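Local coordinates for protein thermotoga maritima TmcAL (PDB 5Y0T) that belongs to the HIGH nucleotidyl transferase family, with a Rossmann-like HUP-type domain that here holds adenosine-5'-rp-alpha-thio-triphosphate, at residues D91-T97 and I182-R187. Sequence-based numbering, arbitrary orientation.
Sequences DATGVVT and IGSNIR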
loop_
_atom_site.group_PDB
_atom_site.type_symbol
_atom_site.label_atom_id
_atom_site.label_comp_id
_atom_site.label_asym_id
_atom_site.label_seq_id
_atom_site.Cartn_x
_atom_site.Cartn_y
_atom_site.Cartn_z
ATOM N N ASP A 91 -5.188 -6.899 33.775
ATOM C CA ASP A 91 -5.043 -8.071 34.620
ATOM C C ASP A 91 -3.589 -8.587 34.646
ATOM O O ASP A 91 -3.117 -9.070 35.669
ATOM C CB ASP A 91 -5.981 -9.178 34.153
ATOM C CG ASP A 91 -5.868 -10.423 35.007
ATOM O OD1 ASP A 91 -6.446 -10.427 36.109
ATOM O OD2 ASP A 91 -5.199 -11.381 34.570
ATOM N N ALA A 92 -2.884 -8.473 33.525
ATOM C CA ALA A 92 -1.534 -9.029 33.422
ATOM C C ALA A 92 -0.506 -8.236 34.230
ATOM O O ALA A 92 0.576 -8.747 34.534
ATOM C CB ALA A 92 -1.103 -9.103 31.976
ATOM N N THR A 93 -0.834 -6.995 34.581
ATOM C CA THR A 93 0.079 -6.184 35.382
ATOM C C THR A 93 0.338 -6.846 36.720
ATOM O O THR A 93 1.381 -6.618 37.337
ATOM C CB THR A 93 -0.478 -4.789 35.671
ATOM O OG1 THR A 93 -1.684 -4.933 36.436
ATOM C CG2 THR A 93 -0.779 -4.026 34.354
ATOM N N GLY A 94 -0.639 -7.634 37.173
ATOM C CA GLY A 94 -0.553 -8.334 38.442
ATOM C C GLY A 94 -0.902 -7.460 39.634
ATOM O O GLY A 94 -0.807 -7.917 40.781
ATOM N N VAL A 95 -1.132 -6.172 39.392
ATOM C CA VAL A 95 -1.435 -5.238 40.489
ATOM C C VAL A 95 -2.792 -4.515 40.489
ATOM O O VAL A 95 -3.197 -3.943 41.508
ATOM C CB VAL A 95 -0.345 -4.152 40.559
ATOM C CG1 VAL A 95 1.032 -4.793 40.776
ATOM C CG2 VAL A 95 -0.359 -3.321 39.278
ATOM N N VAL A 96 -3.509 -4.556 39.376
ATOM C CA VAL A 96 -4.727 -3.759 39.252
ATOM C C VAL A 96 -5.847 -4.431 40.026
ATOM O O VAL A 96 -6.034 -5.630 39.880
ATOM C CB VAL A 96 -5.123 -3.567 37.778
ATOM C CG1 VAL A 96 -6.580 -3.087 37.674
ATOM C CG2 VAL A 96 -4.164 -2.570 37.107
ATOM N N THR A 97 -6.466 -3.707 40.970
ATOM C CA THR A 97 -7.571 -4.271 41.752
ATOM C C THR A 97 -8.977 -3.782 41.400
ATOM O O THR A 97 -9.968 -4.464 41.695
ATOM C CB THR A 97 -7.354 -3.998 43.250
ATOM O OG1 THR A 97 -7.295 -2.584 43.463
ATOM C CG2 THR A 97 -6.048 -4.638 43.721
ATOM N N ILE A 182 -11.227 -14.591 31.655
ATOM C CA ILE A 182 -9.848 -14.860 32.024
ATOM C C ILE A 182 -9.675 -15.116 33.511
ATOM O O ILE A 182 -8.558 -15.308 33.977
ATOM C CB ILE A 182 -8.893 -13.710 31.577
ATOM C CG1 ILE A 182 -9.143 -12.416 32.357
ATOM C CG2 ILE A 182 -9.025 -13.483 30.072
ATOM C CD1 ILE A 182 -8.088 -11.316 32.041
ATOM N N GLY A 183 -10.772 -15.135 34.261
ATOM C CA GLY A 183 -10.683 -15.464 35.675
ATOM C C GLY A 183 -10.107 -14.344 36.522
ATOM O O GLY A 183 -9.534 -14.587 37.570
ATOM N N SER A 184 -10.282 -13.102 36.087
ATOM C CA SER A 184 -9.733 -11.968 36.822
ATOM C C SER A 184 -10.543 -11.644 38.087
ATOM O O SER A 184 -11.757 -11.816 38.116
ATOM C CB SER A 184 -9.678 -10.738 35.916
ATOM O OG SER A 184 -9.394 -9.570 36.665
ATOM N N ASN A 185 -9.857 -11.170 39.123
ATOM C CA ASN A 185 -10.514 -10.745 40.362
ATOM C C ASN A 185 -10.784 -9.240 40.420
ATOM O O ASN A 185 -11.198 -8.707 41.455
ATOM C CB ASN A 185 -9.682 -11.172 41.574
ATOM C CG ASN A 185 -9.864 -12.641 41.902
ATOM O OD1 ASN A 185 -10.838 -13.261 41.473
ATOM N ND2 ASN A 185 -8.935 -13.204 42.667
ATOM N N ILE A 186 -10.511 -8.549 39.325
ATOM C CA ILE A 186 -10.731 -7.101 39.274
ATOM C C ILE A 186 -12.172 -6.714 39.630
ATOM O O ILE A 186 -13.132 -7.346 39.170
ATOM C CB ILE A 186 -10.368 -6.542 37.874
ATOM C CG1 ILE A 186 -8.846 -6.580 37.664
ATOM C CG2 ILE A 186 -10.908 -5.116 37.700
ATOM C CD1 ILE A 186 -8.400 -6.271 36.222
ATOM N N ARG A 187 -12.320 -5.701 40.487
ATOM C CA ARG A 187 -13.629 -5.126 40.787
ATOM C C ARG A 187 -13.959 -4.019 39.789
ATOM O O ARG A 187 -13.163 -3.098 39.615
ATOM C CB ARG A 187 -13.667 -4.567 42.213
ATOM C CG ARG A 187 -13.579 -5.625 43.307
ATOM C CD ARG A 187 -13.481 -4.975 44.682
ATOM N NE ARG A 187 -12.285 -4.142 44.803
ATOM C CZ ARG A 187 -11.236 -4.445 45.559
ATOM N NH1 ARG A 187 -11.246 -5.550 46.294
ATOM N NH2 ARG A 187 -10.196 -3.625 45.615
HETATM O O HOH W 1 -9.886 -6.726 43.120
#
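Two helix-to-strand connections of the Rossmann-like HUP domain meet here at the surface: 91-97 leads from helix 79-92 to strand 98-103, while segment 182-187 leads from helix 167-182 to the neighbouring parallel strand 187-192. After each helix, the first residue to leave helical phi/psi is a glycine of positive phi, G94 or G183, the latter in a Schellman motif. Main-chain pairing starts where the strands come together: R187 N donates to T97 O (2.9 Å, nearly straight at 175°), and R187 also pairs with V99 through its backbone, so the sheet continues from this bond. Polar side chains tie the last turn of helix 79-92, at D91, to the second loop. S184 OG donates to D91 OD1 at 3.1 Å and accepts from I186 N, also at 3.1 Å, closing an ST turn; D91 OD2 forms a salt bridge with K358. The R187 guanidinium lies with one face over T97 O, and its NH2 forms a salt bridge with D98. The isoleucines add van der Waals contacts: I186 CD1 meets V96 CG1 at 3.9 Å, and D91 CB lies 4.3 Å from I186 CD1 and 3.7 Å from I182 CD1. Water 1 bridges the two backbones, donating to T97 O at 2.7 Å and to N185 O at 2.9 Å.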